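Side-chain contacts in probable protein phosphatase 2C 50 (Oryza sativa subsp. japonica, PDB 5ZCG), which probably dephosphorylates serine and threonine side chains of proteins as a magnesium-dependent phosphatase of the PP2C family, with two metal ions in its active site: residues 85-88 against 89-93; 221-225 against 226-230; 245-248 against 249-253. The protein carries 5 engineered substitutions. All blocks are in the same frame, centred on the assembly; numbering follows the deposited sequence.

Contact 1: residues 85-88 against 89-93; sequences ARLG and KNLGE. Engineered in segment 85-88: A85 (natural residue Lys).
The flat carboxamide of N90 turns one face to the carbonyl oxygen of R86, one helical turn back, with N90 CG 3.3 Å from R86 O. Because that oxygen stands over the amide and not in line with its N-H groups, N90 ND2 makes no hydrogen bond to it; the backbone N of N90 does, at 2.9 Å. The torsion that sets CG beside its own backbone N (chi1 -65°) folds the amide back over the preceding turn. Cutting this residue back to alanine would probably leave only CB against R86 O and open a gap where the amide face lies. On the neighbouring flank K89 CG comes within 3.2 Å of A85 O, the oxygen that K89 N also binds; A85 itself is an engineered residue. The apolar flank is carried by two leucines, whose side chains cross at a slant as L87 CD1 meets L91 CG at 3.9 Å. L91 CG also rests on L87 O, which accepts the backbone N-H of L91 at 2.8 Å. Both leucines pack on L33 and on H102 of helix 99-118, while R32 binds L91 O. With a fourth i to i+4 bond from G92 N to G88 O, this is the regular alpha-helical pattern at the C-terminal part of helix 67-91, whose leucine flank joins it to helix 99-118 in the PP2C fold.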
ATOM      1  N   ALA A  85      -4.012   0.450  26.364  1.00 31.56           N
ATOM      2  CA  ALA A  85      -3.752   0.310  27.797  1.00 41.57           C
ATOM      3  C   ALA A  85      -3.021   1.536  28.349  1.00 39.75           C
ATOM      4  O   ALA A  85      -3.403   2.082  29.398  1.00 41.75           O
ATOM      5  CB  ALA A  85      -2.955  -0.968  28.064  1.00 45.94           C
ATOM      6  N   ARG A  86      -1.996   2.006  27.630  1.00 40.87           N
ATOM      7  CA  ARG A  86      -1.279   3.204  28.059  1.00 44.62           C
ATOM      8  C   ARG A  86      -2.210   4.410  28.108  1.00 43.10           C
ATOM      9  O   ARG A  86      -2.133   5.230  29.033  1.00 39.03           O
ATOM     10  CB  ARG A  86      -0.104   3.479  27.120  1.00 50.18           C
ATOM     11  CG  ARG A  86       1.130   2.634  27.389  1.00 59.82           C
ATOM     12  CD  ARG A  86       2.237   2.901  26.369  1.00 68.70           C
ATOM     13  NE  ARG A  86       2.070   4.177  25.673  1.00 75.33           N
ATOM     14  CZ  ARG A  86       1.988   4.306  24.351  1.00 76.96           C
ATOM     15  NH1 ARG A  86       2.058   3.234  23.571  1.00 77.98           N
ATOM     16  NH2 ARG A  86       1.835   5.506  23.805  1.00 76.16           N
ATOM     17  N   LEU A  87      -3.106   4.529  27.124  1.00 38.38           N
ATOM     18  CA  LEU A  87      -4.013   5.666  27.087  1.00 40.71           C
ATOM     19  C   LEU A  87      -5.004   5.617  28.243  1.00 41.99           C
ATOM     20  O   LEU A  87      -5.339   6.658  28.811  1.00 39.98           O
ATOM     21  CB  LEU A  87      -4.743   5.709  25.745  1.00 40.35           C
ATOM     22  CG  LEU A  87      -5.822   6.779  25.572  1.00 41.06           C
ATOM     23  CD1 LEU A  87      -5.251   8.174  25.802  1.00 37.84           C
ATOM     24  CD2 LEU A  87      -6.470   6.667  24.193  1.00 41.64           C
ATOM     25  N   GLY A  88      -5.492   4.426  28.605  1.00 40.40           N
ATOM     26  CA  GLY A  88      -6.364   4.335  29.769  1.00 40.66           C
ATOM     27  C   GLY A  88      -5.654   4.770  31.040  1.00 41.53           C
ATOM     28  O   GLY A  88      -6.195   5.548  31.846  1.00 36.97           O
ATOM     29  N   LYS A  89      -4.404   4.324  31.206  1.00 39.78           N
ATOM     30  CA  LYS A  89      -3.654   4.716  32.393  1.00 46.86           C
ATOM     31  C   LYS A  89      -3.429   6.225  32.423  1.00 47.27           C
ATOM     32  O   LYS A  89      -3.520   6.847  33.488  1.00 49.04           O
ATOM     33  CB  LYS A  89      -2.329   3.959  32.453  1.00 52.09           C
ATOM     34  CG  LYS A  89      -2.511   2.447  32.496  1.00 58.11           C
ATOM     35  CD  LYS A  89      -1.462   1.770  33.361  1.00 62.27           C
ATOM     36  CE  LYS A  89      -1.592   0.254  33.291  1.00 64.24           C
ATOM     37  NZ  LYS A  89      -0.783  -0.326  32.182  1.00 63.86           N
ATOM     38  N   ASN A  90      -3.164   6.837  31.263  1.00 46.59           N
ATOM     39  CA  ASN A  90      -2.920   8.276  31.249  1.00 47.95           C
ATOM     40  C   ASN A  90      -4.209   9.088  31.345  1.00 49.82           C
ATOM     41  O   ASN A  90      -4.187  10.210  31.861  1.00 50.14           O
ATOM     42  CB  ASN A  90      -2.188   8.687  29.967  1.00 45.92           C
ATOM     43  CG  ASN A  90      -0.789   8.112  29.870  1.00 47.46           C
ATOM     44  OD1 ASN A  90      -0.142   7.837  30.880  1.00 50.27           O
ATOM     45  ND2 ASN A  90      -0.307   7.944  28.643  1.00 45.14           N
ATOM     46  N   LEU A  91      -5.338   8.528  30.903  1.00 48.84           N
ATOM     47  CA  LEU A  91      -6.624   9.184  31.095  1.00 45.87           C
ATOM     48  C   LEU A  91      -7.022   9.185  32.556  1.00 47.66           C
ATOM     49  O   LEU A  91      -7.779  10.061  32.991  1.00 44.58           O
ATOM     50  CB  LEU A  91      -7.701   8.504  30.249  1.00 43.48           C
ATOM     51  CG  LEU A  91      -7.716   8.841  28.757  1.00 40.04           C
ATOM     52  CD1 LEU A  91      -8.899   8.168  28.066  1.00 38.24           C
ATOM     53  CD2 LEU A  91      -7.739  10.351  28.534  1.00 37.93           C
ATOM     54  N   GLY A  92      -6.511   8.227  33.329  1.00 50.05           N
ATOM     55  CA  GLY A  92      -6.700   8.333  34.767  1.00 51.77           C
ATOM     56  C   GLY A  92      -6.052   9.560  35.389  1.00 51.59           C
ATOM     57  O   GLY A  92      -6.383   9.905  36.530  1.00 48.32           O
ATOM     58  N   GLU A  93      -5.152  10.226  34.664  1.00 53.14           N
ATOM     59  CA  GLU A  93      -4.490  11.443  35.117  1.00 57.56           C
ATOM     60  C   GLU A  93      -5.110  12.725  34.564  1.00 57.52           C
ATOM     61  O   GLU A  93      -4.554  13.806  34.780  1.00 57.99           O
ATOM     62  CB  GLU A  93      -3.009  11.397  34.735  1.00 63.14           C
ATOM     63  CG  GLU A  93      -2.152  10.527  35.628  1.00 70.29           C
ATOM     64  CD  GLU A  93      -0.702  10.500  35.186  1.00 74.88           C
ATOM     65  OE1 GLU A  93      -0.402  11.029  34.093  1.00 75.81           O
ATOM     66  OE2 GLU A  93       0.137   9.953  35.933  1.00 76.06           O
TER

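Contact 2: residues 221-225 against 226-230; sequences YLKPF and VIPKP
L222 and V226 lie obliquely across one another, L222 CB meeting V226 CG2 at 3.6 Å. The leucine's CD1 is a little farther from the same methyl. V226 puts CG2 beside its own backbone N, with CG1 anti to that N (chi1 -179°), and this places CG2 on the leucine. The backbone supports the pairing: V226 N-H bonds to L222 O at 3.0 Å and fairly straight (162°), although the donor stands well above the carbonyl plane. F225 N adds a second, weak bond to L222 O, so that one oxygen gathers two amides. On the other side of L222, its CG sits over the centre of the Y221 ring, 3.5 Å above the plane. In a comparable arrangement P224, preceded by a cis peptide, has its CD over the centre of the F225 ring. K223 and P228 meet at about a right angle. The lysine chain runs extended to CE and bends only at chi4 (-45°), so that K223 NZ ends 4.0 Å from P228 CD; the charge itself is taken by a salt bridge to D115 of helix 99-118, which P228 also touches. I227 reaches back in turn, its CG2 3.4 Å from P224 O, and its backbone is hydrogen-bonded to S216. At the outer end, Y221 packs on an apolar side chain of the other protein chain. The four residues L222 to F225, with the cis proline third and the weak bond between the ends, form a type VIa beta-turn, here in the connection between strands 217-218 and 231-236.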
ATOM      1  N   TYR A 221       9.326   5.332  -0.234  1.00 29.56           N
ATOM      2  CA  TYR A 221       9.854   6.071  -1.374  1.00 31.54           C
ATOM      3  C   TYR A 221       8.888   7.128  -1.884  1.00 33.61           C
ATOM      4  O   TYR A 221       9.304   7.993  -2.661  1.00 33.94           O
ATOM      5  CB  TYR A 221      10.228   5.116  -2.512  1.00 30.68           C
ATOM      6  CG  TYR A 221       9.057   4.615  -3.336  1.00 35.34           C
ATOM      7  CD1 TYR A 221       8.011   3.912  -2.748  1.00 36.82           C
ATOM      8  CD2 TYR A 221       9.010   4.823  -4.709  1.00 35.22           C
ATOM      9  CE1 TYR A 221       6.949   3.443  -3.502  1.00 39.73           C
ATOM     10  CE2 TYR A 221       7.951   4.358  -5.470  1.00 35.32           C
ATOM     11  CZ  TYR A 221       6.927   3.667  -4.862  1.00 37.00           C
ATOM     12  OH  TYR A 221       5.872   3.203  -5.610  1.00 37.70           O
ATOM     13  N   LEU A 222       7.630   7.100  -1.444  1.00 29.17           N
ATOM     14  CA  LEU A 222       6.631   8.071  -1.870  1.00 33.76           C
ATOM     15  C   LEU A 222       6.292   9.077  -0.779  1.00 36.81           C
ATOM     16  O   LEU A 222       5.320   9.832  -0.923  1.00 39.17           O
ATOM     17  CB  LEU A 222       5.367   7.353  -2.349  1.00 34.13           C
ATOM     18  CG  LEU A 222       5.513   6.750  -3.747  1.00 37.64           C
ATOM     19  CD1 LEU A 222       4.277   5.966  -4.152  1.00 38.89           C
ATOM     20  CD2 LEU A 222       5.804   7.844  -4.759  1.00 40.28           C
ATOM     21  N   LYS A 223       7.059   9.103   0.305  1.00 35.95           N
ATOM     22  CA  LYS A 223       6.863  10.127   1.316  1.00 38.98           C
ATOM     23  C   LYS A 223       7.467  11.445   0.832  1.00 39.97           C
ATOM     24  O   LYS A 223       8.438  11.445   0.072  1.00 35.86           O
ATOM     25  CB  LYS A 223       7.509   9.707   2.636  1.00 34.52           C
ATOM     26  CG  LYS A 223       6.745   8.605   3.362  1.00 39.33           C
ATOM     27  CD  LYS A 223       7.440   8.182   4.649  1.00 45.71           C
ATOM     28  CE  LYS A 223       6.883   6.861   5.172  1.00 50.42           C
ATOM     29  NZ  LYS A 223       5.391   6.819   5.145  1.00 51.62           N
ATOM     30  N   PRO A 224       6.908  12.592   1.255  1.00 41.28           N
ATOM     31  CA  PRO A 224       5.801  12.735   2.204  1.00 37.55           C
ATOM     32  C   PRO A 224       4.423  12.754   1.551  1.00 35.74           C
ATOM     33  O   PRO A 224       3.456  13.172   2.192  1.00 38.02           O
ATOM     34  CB  PRO A 224       6.093  14.087   2.841  1.00 42.43           C
ATOM     35  CG  PRO A 224       6.652  14.890   1.678  1.00 44.05           C
ATOM     36  CD  PRO A 224       7.385  13.905   0.783  1.00 40.22           C
ATOM     37  N   PHE A 225       4.330  12.310   0.296  1.00 33.79           N
ATOM     38  CA  PHE A 225       3.063  12.386  -0.424  1.00 35.73           C
ATOM     39  C   PHE A 225       2.099  11.286   0.013  1.00 35.87           C
ATOM     40  O   PHE A 225       0.896  11.532   0.151  1.00 35.01           O
ATOM     41  CB  PHE A 225       3.320  12.326  -1.931  1.00 35.13           C
ATOM     42  CG  PHE A 225       4.431  13.237  -2.389  1.00 36.90           C
ATOM     43  CD1 PHE A 225       4.306  14.613  -2.276  1.00 36.77           C
ATOM     44  CD2 PHE A 225       5.604  12.718  -2.919  1.00 38.03           C
ATOM     45  CE1 PHE A 225       5.325  15.457  -2.685  1.00 37.28           C
ATOM     46  CE2 PHE A 225       6.631  13.557  -3.332  1.00 39.72           C
ATOM     47  CZ  PHE A 225       6.488  14.930  -3.216  1.00 40.08           C
ATOM     48  N   VAL A 226       2.600  10.071   0.231  1.00 33.71           N
ATOM     49  CA  VAL A 226       1.797   8.967   0.747  1.00 33.68           C
ATOM     50  C   VAL A 226       2.074   8.854   2.243  1.00 33.92           C
ATOM     51  O   VAL A 226       3.214   8.620   2.651  1.00 40.55           O
ATOM     52  CB  VAL A 226       2.107   7.655   0.007  1.00 33.26           C
ATOM     53  CG1 VAL A 226       1.244   6.521   0.536  1.00 33.04           C
ATOM     54  CG2 VAL A 226       1.891   7.833  -1.497  1.00 30.43           C
ATOM     55  N   ILE A 227       1.045   9.021   3.061  1.00 30.94           N
ATOM     56  CA  ILE A 227       1.220   9.104   4.510  1.00 34.06           C
ATOM     57  C   ILE A 227       0.469   7.955   5.154  1.00 33.05           C
ATOM     58  O   ILE A 227      -0.499   7.412   4.583  1.00 31.10           O
ATOM     59  CB  ILE A 227       0.752  10.474   5.060  1.00 36.94           C
ATOM     60  CG1 ILE A 227      -0.666  10.783   4.578  1.00 36.42           C
ATOM     61  CG2 ILE A 227       1.738  11.572   4.675  1.00 36.51           C
ATOM     62  CD1 ILE A 227      -1.338  11.902   5.336  1.00 38.31           C
ATOM     63  N   PRO A 228       0.867   7.552   6.377  1.00 32.81           N
ATOM     64  CA  PRO A 228       0.172   6.451   7.053  1.00 34.06           C
ATOM     65  C   PRO A 228      -0.887   6.923   8.033  1.00 38.48           C
ATOM     66  O   PRO A 228      -1.178   6.228   9.013  1.00 41.45           O
ATOM     67  CB  PRO A 228       1.311   5.734   7.776  1.00 32.08           C
ATOM     68  CG  PRO A 228       2.254   6.878   8.165  1.00 33.62           C
ATOM     69  CD  PRO A 228       2.072   7.981   7.125  1.00 32.70           C
ATOM     70  N   LYS A 229      -1.486   8.082   7.776  1.00 42.32           N
ATOM     71  CA  LYS A 229      -2.400   8.678   8.741  1.00 41.86           C
ATOM     72  C   LYS A 229      -3.809   8.169   8.483  1.00 37.36           C
ATOM     73  O   LYS A 229      -4.335   8.374   7.381  1.00 36.70           O
ATOM     74  CB  LYS A 229      -2.374  10.194   8.658  1.00 46.00           C
ATOM     75  CG  LYS A 229      -3.508  10.865   9.427  1.00 49.05           C
ATOM     76  CD  LYS A 229      -3.064  12.169  10.060  1.00 53.65           C
ATOM     77  CE  LYS A 229      -4.206  12.862  10.789  1.00 55.49           C
ATOM     78  NZ  LYS A 229      -4.545  12.184  12.070  1.00 56.96           N
ATOM     79  N   PRO A 230      -4.457   7.533   9.451  1.00 35.64           N
ATOM     80  CA  PRO A 230      -5.789   6.978   9.212  1.00 38.15           C
ATOM     81  C   PRO A 230      -6.880   8.015   9.448  1.00 37.21           C
ATOM     82  O   PRO A 230      -6.700   9.007  10.158  1.00 33.82           O
ATOM     83  CB  PRO A 230      -5.883   5.854  10.251  1.00 37.75           C
ATOM     84  CG  PRO A 230      -5.065   6.360  11.404  1.00 34.95           C
ATOM     85  CD  PRO A 230      -3.965   7.231  10.808  1.00 34.22           C
TER

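Contact 3: residues 245-248 against 249-253; sequences ILAS and DGLWD. With MG (magnesium ion), chain E.
I245 and W252 open the tight half of this contact, their side chains crossing at a slant with I245 CG2 3.6 Å from W252 CH2. The indole is bordered at its edge by backbone oxygens: I245 O lies in its plane, and A247 O near it accepts a short but bent, weak bond from W252 NE1 (2.8 Å, 129°). A247 CB and L251 CD2, 3.6 Å apart, lie side by side against the same face of the indole, the alanine methyl over the NE1 end and the leucine methyl offset toward the rim. R165 adds a cation-pi contact to the tryptophan, and A260 and N257 of helix 257-274 also touch it. S248, at the N-cap, turns the chain from strand to helix. Its carbonyl oxygen takes the L251 N-H at 3.0 Å, and its buried OG is bonded to D18 and to T314 N.

Beyond S248 the packing gives way to metal and water. D249 holds its carboxylate between its own backbone N and carbonyl carbon (chi1 58°), and OD1 binds the magnesium ion at 2.1 Å. The second oxygen, OD2, accepts a hydrogen bond of 2.6 Å from water 1, itself a ligand of the ion, so both oxygens fix how the carboxylate is turned. Three waters in all, with D61 and D311, complete the shell. Strand 241-247 thus delivers the DG-x-WD sequence characteristic of PP2C phosphatases: tryptophan in the core, first aspartate in the active-site metal centre.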
ATOM      1  N   ILE A 245     -18.814  -5.281   6.865  1.00 36.37           N
ATOM      2  CA  ILE A 245     -18.089  -5.860   5.738  1.00 36.57           C
ATOM      3  C   ILE A 245     -16.773  -5.107   5.593  1.00 35.84           C
ATOM      4  O   ILE A 245     -16.763  -3.928   5.219  1.00 36.36           O
ATOM      5  CB  ILE A 245     -18.895  -5.798   4.434  1.00 35.67           C
ATOM      6  CG1 ILE A 245     -20.178  -6.625   4.552  1.00 36.74           C
ATOM      7  CG2 ILE A 245     -18.043  -6.275   3.259  1.00 31.70           C
ATOM      8  CD1 ILE A 245     -21.321  -6.085   3.717  1.00 38.61           C
ATOM      9  N   LEU A 246     -15.666  -5.784   5.883  1.00 30.36           N
ATOM     10  CA  LEU A 246     -14.336  -5.270   5.592  1.00 28.48           C
ATOM     11  C   LEU A 246     -13.804  -6.007   4.373  1.00 30.92           C
ATOM     12  O   LEU A 246     -13.923  -7.231   4.291  1.00 31.88           O
ATOM     13  CB  LEU A 246     -13.389  -5.468   6.779  1.00 29.67           C
ATOM     14  CG  LEU A 246     -13.784  -4.908   8.146  1.00 30.82           C
ATOM     15  CD1 LEU A 246     -14.590  -5.931   8.947  1.00 25.31           C
ATOM     16  CD2 LEU A 246     -12.531  -4.486   8.913  1.00 32.84           C
ATOM     17  N   ALA A 247     -13.242  -5.275   3.417  1.00 27.22           N
ATOM     18  CA  ALA A 247     -12.737  -5.958   2.239  1.00 28.39           C
ATOM     19  C   ALA A 247     -11.723  -5.088   1.521  1.00 26.35           C
ATOM     20  O   ALA A 247     -11.807  -3.857   1.543  1.00 23.77           O
ATOM     21  CB  ALA A 247     -13.872  -6.351   1.277  1.00 27.37           C
ATOM     22  N   SER A 248     -10.772  -5.752   0.870  1.00 32.42           N
ATOM     23  CA  SER A 248      -9.853  -5.071  -0.025  1.00 33.67           C
ATOM     24  C   SER A 248     -10.584  -4.666  -1.300  1.00 34.26           C
ATOM     25  O   SER A 248     -11.714  -5.084  -1.560  1.00 31.69           O
ATOM     26  CB  SER A 248      -8.663  -5.972  -0.359  1.00 29.95           C
ATOM     27  OG  SER A 248      -9.095  -7.191  -0.935  1.00 32.74           O
ATOM     28  N   ASP A 249      -9.920  -3.840  -2.112  1.00 36.68           N
ATOM     29  CA  ASP A 249     -10.550  -3.370  -3.340  1.00 31.40           C
ATOM     30  C   ASP A 249     -10.841  -4.504  -4.317  1.00 33.56           C
ATOM     31  O   ASP A 249     -11.568  -4.284  -5.290  1.00 31.19           O
ATOM     32  CB  ASP A 249      -9.685  -2.294  -4.009  1.00 27.08           C
ATOM     33  CG  ASP A 249      -8.283  -2.782  -4.345  1.00 28.93           C
ATOM     34  OD1 ASP A 249      -7.937  -3.934  -4.011  1.00 28.49           O
ATOM     35  OD2 ASP A 249      -7.513  -1.997  -4.943  1.00 32.91           O
ATOM     36  N   GLY A 250     -10.297  -5.702  -4.087  1.00 36.08           N
ATOM     37  CA  GLY A 250     -10.688  -6.852  -4.886  1.00 33.59           C
ATOM     38  C   GLY A 250     -12.183  -7.102  -4.871  1.00 36.61           C
ATOM     39  O   GLY A 250     -12.737  -7.660  -5.826  1.00 34.06           O
ATOM     40  N   LEU A 251     -12.857  -6.717  -3.788  1.00 35.13           N
ATOM     41  CA  LEU A 251     -14.317  -6.750  -3.745  1.00 38.54           C
ATOM     42  C   LEU A 251     -14.918  -5.461  -4.303  1.00 36.82           C
ATOM     43  O   LEU A 251     -15.699  -5.497  -5.261  1.00 34.00           O
ATOM     44  CB  LEU A 251     -14.804  -6.987  -2.309  1.00 32.29           C
ATOM     45  CG  LEU A 251     -16.325  -6.988  -2.126  1.00 32.42           C
ATOM     46  CD1 LEU A 251     -16.962  -8.056  -3.016  1.00 28.67           C
ATOM     47  CD2 LEU A 251     -16.724  -7.207  -0.667  1.00 26.64           C
ATOM     48  N   TRP A 252     -14.522  -4.315  -3.737  1.00 30.59           N
ATOM     49  CA  TRP A 252     -15.188  -3.045  -4.013  1.00 32.91           C
ATOM     50  C   TRP A 252     -14.966  -2.545  -5.434  1.00 38.16           C
ATOM     51  O   TRP A 252     -15.727  -1.689  -5.896  1.00 40.03           O
ATOM     52  CB  TRP A 252     -14.720  -1.980  -3.016  1.00 33.76           C
ATOM     53  CG  TRP A 252     -14.833  -2.399  -1.575  1.00 37.31           C
ATOM     54  CD1 TRP A 252     -13.814  -2.530  -0.676  1.00 39.64           C
ATOM     55  CD2 TRP A 252     -16.034  -2.741  -0.870  1.00 38.30           C
ATOM     56  NE1 TRP A 252     -14.305  -2.932   0.546  1.00 40.54           N
ATOM     57  CE2 TRP A 252     -15.666  -3.070   0.452  1.00 40.66           C
ATOM     58  CE3 TRP A 252     -17.386  -2.802  -1.227  1.00 38.83           C
ATOM     59  CZ2 TRP A 252     -16.599  -3.456   1.414  1.00 41.41           C
ATOM     60  CZ3 TRP A 252     -18.310  -3.183  -0.270  1.00 41.53           C
ATOM     61  CH2 TRP A 252     -17.912  -3.506   1.034  1.00 40.40           C
ATOM     62  N   ASP A 253     -13.950  -3.047  -6.138  1.00 37.79           N
ATOM     63  CA  ASP A 253     -13.770  -2.635  -7.528  1.00 39.43           C
ATOM     64  C   ASP A 253     -14.930  -3.100  -8.405  1.00 38.18           C
ATOM     65  O   ASP A 253     -15.283  -2.415  -9.371  1.00 38.53           O
ATOM     66  CB  ASP A 253     -12.438  -3.154  -8.070  1.00 38.55           C
ATOM     67  CG  ASP A 253     -11.254  -2.300  -7.625  1.00 41.55           C
ATOM     68  OD1 ASP A 253     -11.465  -1.125  -7.249  1.00 40.25           O
ATOM     69  OD2 ASP A 253     -10.110  -2.804  -7.646  1.00 42.66           O
TER
HETATM   70 MG    MG E 401      -6.172  -4.998  -4.121  1.00 24.70          MG
HETATM   71  O   HOH W   1      -5.392  -3.533  -5.052  1.00 29.30           O
HETATM   72  O   HOH W   2      -4.329  -5.792  -4.565  1.00 29.73           O
HETATM   73  O   HOH W   3      -6.986  -6.675  -3.122  1.00 27.11           O

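Overall arrangement
The three contacts follow one another along the chain without touching, all within the PP2C phosphatase fold. Contact 3 is the one that holds a metal ligand: D249 binds one magnesium ion and its side chain is about 6 Å from the other. Contact 2 has its centre 22 Å from that of contact 3; the side chain of V226 is about 13 Å from a magnesium ion, and that of L222 about 11 Å from the bound abscisic acid. Contact 1 is the most remote, its centre 35 Å from that of contact 3 and across the chain's centre. Helix 99-118 links the remaining two, since both L87 and P228 pack on it, although their contact centres are 29 Å apart.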